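Local coordinates for secreted protein (Kutzneria albida DSM 43870, PDB 5M6Q) that probably joins glutamine side chains to primary amines as a microbial transglutaminase, an enzyme used for highly site-specific protein labelling, at residues V51-E56 with N60-L65; T72-Q77 with G176-D181; A78-I83 with F217-A222; K111-W116 with A120-S125. One frame throughout, in Å; residues are numbered along the deposited sequence.

Interaction 1 (V51-E56 with N60-L65); sequences VNLNRE and NPPLNL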
# COMPACT_ATOMS: atom_id res chain seq x y z
N VAL A 51 2.43 -3.59 8.87
CA VAL A 51 1.66 -4.22 9.94
C VAL A 51 0.26 -4.59 9.44
O VAL A 51 -0.25 -5.66 9.74
CB VAL A 51 1.61 -3.32 11.16
CG1 VAL A 51 0.56 -3.84 12.16
CG2 VAL A 51 3.00 -3.29 11.81
N ASN A 52 -0.35 -3.73 8.64
CA ASN A 52 -1.70 -4.03 8.17
C ASN A 52 -1.78 -5.15 7.13
O ASN A 52 -2.82 -5.79 7.00
CB ASN A 52 -2.36 -2.76 7.63
CG ASN A 52 -2.80 -1.82 8.74
OD1 ASN A 52 -2.94 -2.22 9.90
ND2 ASN A 52 -3.02 -0.56 8.40
N LEU A 53 -0.71 -5.40 6.38
CA LEU A 53 -0.71 -6.54 5.48
C LEU A 53 -0.68 -7.87 6.23
O LEU A 53 -1.15 -8.88 5.72
CB LEU A 53 0.46 -6.47 4.51
CG LEU A 53 0.33 -5.30 3.54
CD1 LEU A 53 1.65 -5.04 2.86
CD2 LEU A 53 -0.75 -5.61 2.50
N ASN A 54 -0.13 -7.87 7.45
CA ASN A 54 -0.26 -9.02 8.36
C ASN A 54 0.47 -10.22 7.77
O ASN A 54 0.03 -11.36 7.89
CB ASN A 54 -1.74 -9.35 8.62
CG ASN A 54 -1.93 -10.35 9.77
OD1 ASN A 54 -1.04 -10.52 10.61
ND2 ASN A 54 -3.08 -11.01 9.81
N ARG A 55 1.59 -9.95 7.11
CA ARG A 55 2.31 -10.97 6.38
C ARG A 55 3.76 -11.05 6.77
O ARG A 55 4.57 -10.18 6.43
CB ARG A 55 2.20 -10.70 4.89
CG ARG A 55 0.94 -11.25 4.33
CD ARG A 55 0.86 -10.97 2.88
NE ARG A 55 2.01 -11.47 2.15
CZ ARG A 55 2.21 -11.23 0.86
NH1 ARG A 55 1.31 -10.50 0.20
NH2 ARG A 55 3.28 -11.70 0.23
N GLU A 56 4.10 -12.13 7.47
CA GLU A 56 5.44 -12.29 8.02
C GLU A 56 6.49 -12.45 6.93
O GLU A 56 7.67 -12.24 7.19
CB GLU A 56 5.48 -13.48 8.96
CG GLU A 56 5.17 -14.80 8.28
CD GLU A 56 5.22 -15.95 9.26
OE1 GLU A 56 6.32 -16.23 9.80
OE2 GLU A 56 4.15 -16.55 9.50
N ASN A 60 9.11 -5.29 3.41
CA ASN A 60 8.61 -4.09 2.74
C ASN A 60 7.30 -4.39 2.02
O ASN A 60 7.06 -5.52 1.60
CB ASN A 60 9.63 -3.55 1.75
CG ASN A 60 10.96 -3.25 2.41
OD1 ASN A 60 11.01 -2.72 3.52
ND2 ASN A 60 12.05 -3.60 1.74
N PRO A 61 6.43 -3.38 1.89
CA PRO A 61 5.20 -3.61 1.13
C PRO A 61 5.52 -3.86 -0.34
O PRO A 61 6.28 -3.10 -0.94
CB PRO A 61 4.41 -2.30 1.33
CG PRO A 61 5.02 -1.66 2.54
CD PRO A 61 6.47 -2.04 2.50
N PRO A 62 4.95 -4.91 -0.93
CA PRO A 62 5.32 -5.27 -2.30
C PRO A 62 4.74 -4.30 -3.32
O PRO A 62 3.60 -3.88 -3.18
CB PRO A 62 4.70 -6.66 -2.47
CG PRO A 62 3.49 -6.63 -1.58
CD PRO A 62 3.82 -5.70 -0.42
N LEU A 63 5.53 -3.97 -4.35
CA LEU A 63 5.14 -2.92 -5.28
C LEU A 63 4.75 -3.48 -6.64
O LEU A 63 4.58 -2.72 -7.60
CB LEU A 63 6.28 -1.91 -5.43
CG LEU A 63 6.69 -1.27 -4.10
CD1 LEU A 63 7.83 -0.27 -4.28
CD2 LEU A 63 5.50 -0.57 -3.44
N ASN A 64 4.58 -4.80 -6.69
CA ASN A 64 4.30 -5.56 -7.92
C ASN A 64 3.15 -5.01 -8.75
O ASN A 64 3.18 -5.01 -9.98
CB ASN A 64 3.96 -7.02 -7.58
CG ASN A 64 4.99 -7.68 -6.71
OD1 ASN A 64 4.66 -8.28 -5.68
ND2 ASN A 64 6.25 -7.61 -7.13
N LEU A 65 2.09 -4.62 -8.05
CA LEU A 65 0.83 -4.23 -8.67
C LEU A 65 0.54 -2.79 -8.31
O LEU A 65 -0.30 -2.52 -7.44
CB LEU A 65 -0.32 -5.14 -8.21
CG LEU A 65 -0.27 -6.64 -8.54
CD1 LEU A 65 -1.54 -7.30 -8.00
CD2 LEU A 65 -0.09 -6.94 -10.05

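Interaction 2 (T72-Q77 with G176-D181); sequences TAEAVQ and GWFDQD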
# COMPACT_ATOMS: atom_id res chain seq x y z
N THR A 72 -8.14 2.47 -10.73
CA THR A 72 -7.59 1.25 -11.30
C THR A 72 -7.25 0.26 -10.20
O THR A 72 -7.53 -0.93 -10.33
CB THR A 72 -6.33 1.52 -12.12
OG1 THR A 72 -6.59 2.54 -13.10
CG2 THR A 72 -5.88 0.23 -12.82
N ALA A 73 -6.62 0.74 -9.13
CA ALA A 73 -6.27 -0.13 -8.01
C ALA A 73 -7.53 -0.75 -7.42
O ALA A 73 -7.54 -1.90 -7.01
CB ALA A 73 -5.51 0.64 -6.94
N GLU A 74 -8.60 0.04 -7.36
CA GLU A 74 -9.85 -0.49 -6.82
C GLU A 74 -10.43 -1.58 -7.73
O GLU A 74 -11.01 -2.55 -7.23
CB GLU A 74 -10.84 0.65 -6.60
CG GLU A 74 -10.43 1.49 -5.39
CD GLU A 74 -11.21 2.77 -5.26
OE1 GLU A 74 -11.34 3.49 -6.28
OE2 GLU A 74 -11.68 3.05 -4.14
N ALA A 75 -10.28 -1.43 -9.04
CA ALA A 75 -10.80 -2.44 -9.96
C ALA A 75 -9.98 -3.73 -9.84
O ALA A 75 -10.50 -4.84 -9.93
CB ALA A 75 -10.78 -1.93 -11.39
N VAL A 76 -8.68 -3.57 -9.64
CA VAL A 76 -7.79 -4.71 -9.55
C VAL A 76 -8.02 -5.42 -8.22
O VAL A 76 -8.06 -6.65 -8.15
CB VAL A 76 -6.33 -4.25 -9.74
CG1 VAL A 76 -5.35 -5.35 -9.31
CG2 VAL A 76 -6.11 -3.88 -11.24
N GLN A 77 -8.25 -4.64 -7.17
CA GLN A 77 -8.62 -5.20 -5.87
C GLN A 77 -9.88 -6.05 -5.98
O GLN A 77 -9.91 -7.18 -5.50
CB GLN A 77 -8.84 -4.07 -4.84
CG GLN A 77 -9.20 -4.57 -3.45
CD GLN A 77 -9.65 -3.45 -2.52
OE1 GLN A 77 -10.29 -2.48 -2.96
NE2 GLN A 77 -9.31 -3.57 -1.24
N GLY A 176 0.67 5.20 2.52
CA GLY A 176 -0.63 5.42 3.12
C GLY A 176 -1.52 4.20 2.96
O GLY A 176 -1.83 3.79 1.86
N TRP A 177 -1.93 3.65 4.09
CA TRP A 177 -2.80 2.49 4.10
C TRP A 177 -4.24 2.92 3.85
O TRP A 177 -4.75 3.81 4.53
CB TRP A 177 -2.70 1.76 5.42
CG TRP A 177 -3.71 0.66 5.52
CD1 TRP A 177 -4.94 0.72 6.09
CD2 TRP A 177 -3.57 -0.65 4.99
NE1 TRP A 177 -5.58 -0.49 5.96
CE2 TRP A 177 -4.75 -1.35 5.30
CE3 TRP A 177 -2.55 -1.32 4.30
CZ2 TRP A 177 -4.95 -2.68 4.94
CZ3 TRP A 177 -2.75 -2.64 3.96
CH2 TRP A 177 -3.94 -3.31 4.28
N PHE A 178 -4.88 2.30 2.86
CA PHE A 178 -6.25 2.67 2.52
C PHE A 178 -7.26 2.00 3.45
O PHE A 178 -7.49 0.80 3.36
CB PHE A 178 -6.57 2.28 1.08
CG PHE A 178 -7.82 2.93 0.53
CD1 PHE A 178 -8.45 3.96 1.23
CD2 PHE A 178 -8.34 2.52 -0.69
CE1 PHE A 178 -9.60 4.57 0.72
CE2 PHE A 178 -9.49 3.12 -1.21
CZ PHE A 178 -10.11 4.16 -0.50
N ASP A 179 -7.87 2.80 4.32
CA ASP A 179 -8.91 2.31 5.21
C ASP A 179 -10.24 2.53 4.50
O ASP A 179 -10.74 3.65 4.45
CB ASP A 179 -8.85 3.05 6.55
CG ASP A 179 -10.03 2.72 7.50
OD1 ASP A 179 -11.08 2.18 7.09
OD2 ASP A 179 -9.90 3.06 8.69
N GLN A 180 -10.80 1.46 3.95
CA GLN A 180 -11.98 1.58 3.12
C GLN A 180 -13.27 1.53 3.93
O GLN A 180 -14.35 1.62 3.37
CB GLN A 180 -11.95 0.50 2.04
CG GLN A 180 -10.83 0.78 1.04
CD GLN A 180 -10.56 -0.37 0.07
OE1 GLN A 180 -9.82 -1.30 0.39
NE2 GLN A 180 -11.11 -0.27 -1.13
N ASP A 181 -13.16 1.42 5.25
CA ASP A 181 -14.34 1.60 6.10
C ASP A 181 -14.68 3.09 6.19
O ASP A 181 -15.84 3.48 6.06
CB ASP A 181 -14.11 1.04 7.50
CG ASP A 181 -13.97 -0.46 7.51
OD1 ASP A 181 -14.56 -1.12 6.63
OD2 ASP A 181 -13.28 -0.98 8.42
O HOH W 1 -12.81 1.99 -1.96

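Interaction 3 (A78-I83 with F217-A222); sequences AALNKI and FTVAFA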
# COMPACT_ATOMS: atom_id res chain seq x y z
N ALA A 78 -10.92 -5.51 -6.60
CA ALA A 78 -12.17 -6.26 -6.71
C ALA A 78 -11.97 -7.53 -7.53
O ALA A 78 -12.49 -8.59 -7.19
CB ALA A 78 -13.28 -5.42 -7.30
N ALA A 79 -11.20 -7.44 -8.61
CA ALA A 79 -10.97 -8.60 -9.46
C ALA A 79 -10.24 -9.70 -8.68
O ALA A 79 -10.62 -10.87 -8.73
CB ALA A 79 -10.19 -8.19 -10.70
N LEU A 80 -9.19 -9.33 -7.95
CA LEU A 80 -8.43 -10.29 -7.17
C LEU A 80 -9.23 -10.89 -6.03
O LEU A 80 -9.14 -12.09 -5.78
CB LEU A 80 -7.16 -9.64 -6.62
CG LEU A 80 -6.07 -9.32 -7.64
CD1 LEU A 80 -5.01 -8.50 -6.94
CD2 LEU A 80 -5.48 -10.60 -8.24
N ASN A 81 -9.98 -10.06 -5.31
CA ASN A 81 -10.84 -10.57 -4.24
C ASN A 81 -11.86 -11.57 -4.78
O ASN A 81 -12.14 -12.59 -4.15
CB ASN A 81 -11.56 -9.42 -3.52
CG ASN A 81 -10.70 -8.78 -2.44
OD1 ASN A 81 -9.75 -9.38 -1.94
ND2 ASN A 81 -11.04 -7.55 -2.08
N LYS A 82 -12.39 -11.30 -5.97
CA LYS A 82 -13.33 -12.22 -6.59
C LYS A 82 -12.68 -13.60 -6.85
O LYS A 82 -13.29 -14.63 -6.58
CB LYS A 82 -13.87 -11.60 -7.88
CG LYS A 82 -14.99 -12.38 -8.55
CD LYS A 82 -15.58 -11.55 -9.70
CE LYS A 82 -16.79 -12.21 -10.35
NZ LYS A 82 -16.41 -13.28 -11.31
N ILE A 83 -11.44 -13.61 -7.32
CA ILE A 83 -10.75 -14.88 -7.55
C ILE A 83 -10.38 -15.61 -6.24
O ILE A 83 -10.65 -16.80 -6.12
CB ILE A 83 -9.51 -14.69 -8.40
CG1 ILE A 83 -9.92 -14.31 -9.83
CG2 ILE A 83 -8.67 -15.98 -8.39
CD1 ILE A 83 -8.76 -13.94 -10.73
N PHE A 217 -0.89 3.83 -6.60
CA PHE A 217 -1.84 3.12 -5.78
C PHE A 217 -1.62 1.64 -6.04
O PHE A 217 -1.69 1.18 -7.17
CB PHE A 217 -3.27 3.56 -6.11
CG PHE A 217 -3.51 5.01 -5.83
CD1 PHE A 217 -3.98 5.41 -4.58
CD2 PHE A 217 -3.22 5.97 -6.77
CE1 PHE A 217 -4.18 6.74 -4.32
CE2 PHE A 217 -3.42 7.30 -6.51
CZ PHE A 217 -3.90 7.68 -5.28
N THR A 218 -1.37 0.92 -4.96
CA THR A 218 -0.79 -0.41 -5.04
C THR A 218 -1.71 -1.41 -4.40
O THR A 218 -2.29 -1.17 -3.35
CB THR A 218 0.59 -0.44 -4.36
OG1 THR A 218 1.45 0.51 -5.01
CG2 THR A 218 1.22 -1.84 -4.44
N VAL A 219 -1.86 -2.54 -5.07
CA VAL A 219 -2.69 -3.62 -4.58
C VAL A 219 -1.78 -4.73 -4.11
O VAL A 219 -0.84 -5.10 -4.82
CB VAL A 219 -3.65 -4.12 -5.67
CG1 VAL A 219 -4.57 -5.19 -5.11
CG2 VAL A 219 -4.43 -2.97 -6.26
N ALA A 220 -2.04 -5.25 -2.92
CA ALA A 220 -1.25 -6.34 -2.38
C ALA A 220 -2.16 -7.23 -1.55
O ALA A 220 -3.20 -6.79 -1.05
CB ALA A 220 -0.09 -5.82 -1.52
N PHE A 221 -1.76 -8.49 -1.40
CA PHE A 221 -2.53 -9.40 -0.57
C PHE A 221 -2.20 -9.20 0.89
O PHE A 221 -1.04 -9.15 1.28
CB PHE A 221 -2.31 -10.85 -1.00
CG PHE A 221 -3.10 -11.21 -2.22
CD1 PHE A 221 -4.48 -11.25 -2.16
CD2 PHE A 221 -2.47 -11.46 -3.43
CE1 PHE A 221 -5.22 -11.56 -3.27
CE2 PHE A 221 -3.21 -11.78 -4.55
CZ PHE A 221 -4.59 -11.83 -4.47
N ALA A 222 -3.24 -9.04 1.68
CA ALA A 222 -3.10 -9.01 3.12
C ALA A 222 -3.63 -10.34 3.66
O ALA A 222 -4.47 -10.98 3.03
CB ALA A 222 -3.85 -7.83 3.73

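Interaction 4 (K111-W116 with A120-S125); sequences KALPSW and AKLKAS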
# COMPACT_ATOMS: atom_id res chain seq x y z
N LYS A 111 3.01 -13.41 -9.47
CA LYS A 111 3.99 -13.19 -8.41
C LYS A 111 3.37 -12.60 -7.14
O LYS A 111 3.87 -12.81 -6.03
CB LYS A 111 5.10 -12.27 -8.94
CG LYS A 111 6.34 -12.20 -8.07
CD LYS A 111 7.04 -10.83 -8.16
CE LYS A 111 7.76 -10.63 -9.49
NZ LYS A 111 8.62 -9.40 -9.49
N ALA A 112 2.27 -11.86 -7.29
CA ALA A 112 1.66 -11.14 -6.17
C ALA A 112 1.06 -12.08 -5.13
O ALA A 112 0.98 -11.74 -3.96
CB ALA A 112 0.59 -10.18 -6.67
N LEU A 113 0.65 -13.28 -5.56
CA LEU A 113 0.13 -14.26 -4.62
C LEU A 113 1.21 -14.87 -3.73
O LEU A 113 2.21 -15.39 -4.22
CB LEU A 113 -0.58 -15.38 -5.38
CG LEU A 113 -1.28 -16.45 -4.54
CD1 LEU A 113 -2.65 -15.97 -4.08
CD2 LEU A 113 -1.40 -17.74 -5.36
N PRO A 114 1.01 -14.83 -2.40
CA PRO A 114 1.90 -15.61 -1.54
C PRO A 114 1.47 -17.08 -1.47
O PRO A 114 0.52 -17.40 -0.78
CB PRO A 114 1.77 -14.93 -0.18
CG PRO A 114 0.39 -14.31 -0.20
CD PRO A 114 0.14 -13.92 -1.63
N SER A 115 2.19 -17.95 -2.18
CA SER A 115 1.85 -19.38 -2.27
C SER A 115 1.66 -20.11 -0.93
O SER A 115 0.86 -21.04 -0.84
CB SER A 115 2.92 -20.12 -3.08
OG SER A 115 3.09 -19.48 -4.33
N TRP A 116 2.40 -19.71 0.10
CA TRP A 116 2.36 -20.44 1.37
C TRP A 116 1.16 -20.06 2.26
O TRP A 116 0.92 -20.72 3.28
CB TRP A 116 3.66 -20.21 2.13
CG TRP A 116 3.79 -18.81 2.58
CD1 TRP A 116 4.27 -17.75 1.86
CD2 TRP A 116 3.43 -18.28 3.86
NE1 TRP A 116 4.23 -16.60 2.61
CE2 TRP A 116 3.72 -16.90 3.84
CE3 TRP A 116 2.88 -18.85 5.02
CZ2 TRP A 116 3.48 -16.08 4.94
CZ3 TRP A 116 2.65 -18.03 6.11
CH2 TRP A 116 2.95 -16.66 6.07
N ALA A 120 -7.98 -18.78 1.04
CA ALA A 120 -9.15 -18.43 1.85
C ALA A 120 -8.80 -17.43 2.96
O ALA A 120 -9.69 -16.76 3.50
CB ALA A 120 -9.76 -19.67 2.45
N LYS A 121 -7.52 -17.32 3.29
CA LYS A 121 -7.06 -16.38 4.31
C LYS A 121 -6.55 -15.05 3.72
O LYS A 121 -5.95 -14.25 4.43
CB LYS A 121 -5.94 -17.01 5.13
CG LYS A 121 -6.30 -18.30 5.88
CD LYS A 121 -5.05 -18.87 6.56
CE LYS A 121 -5.35 -20.09 7.43
NZ LYS A 121 -4.09 -20.64 8.02
N LEU A 122 -6.77 -14.82 2.43
CA LEU A 122 -6.20 -13.62 1.81
C LEU A 122 -7.25 -12.62 1.41
O LEU A 122 -8.40 -12.97 1.12
CB LEU A 122 -5.37 -14.00 0.58
CG LEU A 122 -4.12 -14.82 0.87
CD1 LEU A 122 -3.51 -15.28 -0.43
CD2 LEU A 122 -3.10 -14.03 1.71
N LYS A 123 -6.86 -11.35 1.41
CA LYS A 123 -7.68 -10.31 0.82
C LYS A 123 -6.78 -9.31 0.12
O LYS A 123 -5.68 -9.00 0.59
CB LYS A 123 -8.53 -9.60 1.88
CG LYS A 123 -7.70 -9.04 3.01
CD LYS A 123 -8.41 -7.92 3.74
CE LYS A 123 -7.70 -7.61 5.06
NZ LYS A 123 -8.29 -6.40 5.72
N ALA A 124 -7.23 -8.80 -1.02
CA ALA A 124 -6.52 -7.75 -1.72
C ALA A 124 -6.74 -6.41 -1.00
O ALA A 124 -7.87 -6.05 -0.71
CB ALA A 124 -6.96 -7.67 -3.16
N SER A 125 -5.65 -5.71 -0.70
CA SER A 125 -5.72 -4.45 0.02
C SER A 125 -4.99 -3.39 -0.78
O SER A 125 -4.25 -3.72 -1.69
CB SER A 125 -5.12 -4.59 1.41
OG SER A 125 -5.92 -5.47 2.19

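Interaction 1 (V51-E56 with N60-L65)
Pro61 meets Leu53 first as the loop 60-65 runs past the end of helix 47-53: its CB lies 4.2 Å from Leu53 CD1, the two side chains crossing at about a right angle. Pro62 and Leu53 reach toward each other, and Pro62 CD comes to 4.0 Å from the same Leu53 CD1. Both prolines have extended, polyproline-like backbone angles. Leu53 CG lies anti to its carbonyl carbon (chi1 -67°) and CD1 carries on in line with the chain (chi2 165°), which makes that methyl the leading atom of the contact. No hydrogen bond joins the two segments; the match is purely apolar. Leu53 is the last helical residue; Asn54, with positive phi (65°), is the first to leave helical angles, and the chain passes into the loop. Further along, Leu65 forms a backbone hydrogen bond with Val219, drawing the loop alongside strand 214-223. Arg55 NH1 is bonded to Phe221 O in that strand, while its NH2 forms a salt bridge with Asp57. Leu53 also packs on Trp177 of strand 174-179, and Pro61 rests on Tyr175 and Phe127, so helix 47-53 and the proline loop are packed together against strands 174-179 and 122-131.

Interaction 2 (T72-Q77 with G176-D181)
Gln77 and Gln180 pair their amides between helix 70-84 and the residue just past strand 174-179, where this helix rests on the antiparallel sheet of a protein whose family is placed in the papain-like clan. The hydrogen bonds are reciprocal: Gln180 NE2 gives to Gln77 OE1 at 3.0 Å, and Gln77 NE2 gives to Gln180 OE1 at 2.8 Å. Each donor sits in the carbonyl plane on a lone pair, both bonds are nearly straight, and the amide planes lie only 10° apart; the two chains arrive from opposite directions. The pair sets one amide against the other; the further bond from Gln77 NE2 to Ala124 O on strand 122-131 indicates which end of the Gln77 amide is nitrogen. Gln77 CG is anti to the backbone N (chi1 -179°), carrying the amide outward from the helix. A water adds a second polar link, donating to Glu74 OE2 at 2.7 Å and accepting from Gln180 NE2. The remaining contacts surround the Phe178 ring, which is stacked on Trp185 and covered on one face by Gln180 CG. Glu74 OE2 comes to the ring's edge, in its plane, 3.7 Å from Phe178 CE2, with the carboxylate turned 46° to the ring.

Interaction 3 (A78-I83 with F217-A222)
Between residues 78-83 and 217-222 the backbones come nearest at Leu80 and Phe221, their CA atoms 8.9 Å apart, with no hydrogen bond between the two segments. Within 78-83, Leu80 carries the contact. Its CB bond points toward the strand, and CG stands anti to the carbonyl carbon (chi1 -71°), which brings CD1 to Val219 and both methyls to Phe221 CZ. Leu80 CD1 lies 3.8 Å from Val219 CG1. The tip of the aromatic ring, Phe221 CZ, is shared by three leucine carbons: Leu80 CB at 4.0 Å, CD2 at 4.1 Å and CD1 at 4.2 Å. Leu80 thus wedges between Val219 and Phe221, two residues apart on the same strand, crossing each at a slant. Val219 meets it through CG1, the methyl anti to its backbone N (chi1 -176°). All three side chains are buried. Tyr93 of helix 90-99 packs against both Leu80 and Phe221, and Leu103 lies against the leucine as well. Nearby, Asn81 OD1 accepts a hydrogen bond from Ala124 N on the adjoining strand. The arrangement is a helix laid on one face of an antiparallel sheet through a layer of aliphatic and aromatic side chains, as in alpha+beta folds.

Interaction 4 (K111-W116 with A120-S125)
Leu122 meets Leu113 and Pro114 with its two branches spread. Pro114 and Leu122 reach toward each other: Pro114 CG lies 4.0 Å from Leu122 CD2 and equally 4.0 Å from Leu122 CD1, so the ring corner rests between the two methyls. Pro114 CD backs this up, 4.1 Å from Leu122 CD1. Leu113 arrives differently, crossing Leu122 at about a right angle and touching it through one methyl alone, Leu113 CD1 at 3.8 Å from Leu122 CD1. The same Leu122 methyl is therefore held by both neighbours, while CD2 faces the proline. Leu113 reaches this position because its CG is anti to the backbone N (chi1 -176°) and chi2 of 81° then turns CD1 toward the strand, although its CB bond does not point there. The CB bond of Leu122, by contrast, points toward 111-116.

The contact closes a helix-to-strand connection in which the chain turns back on itself: it leaves the weakly bonded helix 109-112, passes Pro114 and a 3-10 turn, and comes back as strand 122-131 of the antiparallel sheet. Hydrogen bonds play no part between the two segments. Strand 214-223 lies next in the sheet, pairing Lys123 with Ala222 through the backbone, and its Phe221 packs on both Pro114 and Leu122. Pro90 and Tyr93 of helix 90-99 border Leu113, and Arg55 touches Pro114 from the loop after helix 47-53. Ile117, within the turn itself, lies against Leu122.

In the fold
Interaction 1 comes first along the chain and closes a short local loop after helix 47-53, before the others begin. Helix 70-84 then opens interactions 2 and 3 with consecutive turns. Interaction 4 opens and closes within both of their long loops, reversing the chain from helix 109-112 into strand 122-131. Interaction 2 closes at 176-181 and interaction 3 only at 217-222, so these two cross, fastening one helix to two different strands of the sheet; strand 122-131, entered through interaction 4, runs between those two. Interaction 1 is tied to the others through Arg55 and Leu65, at strand 214-223.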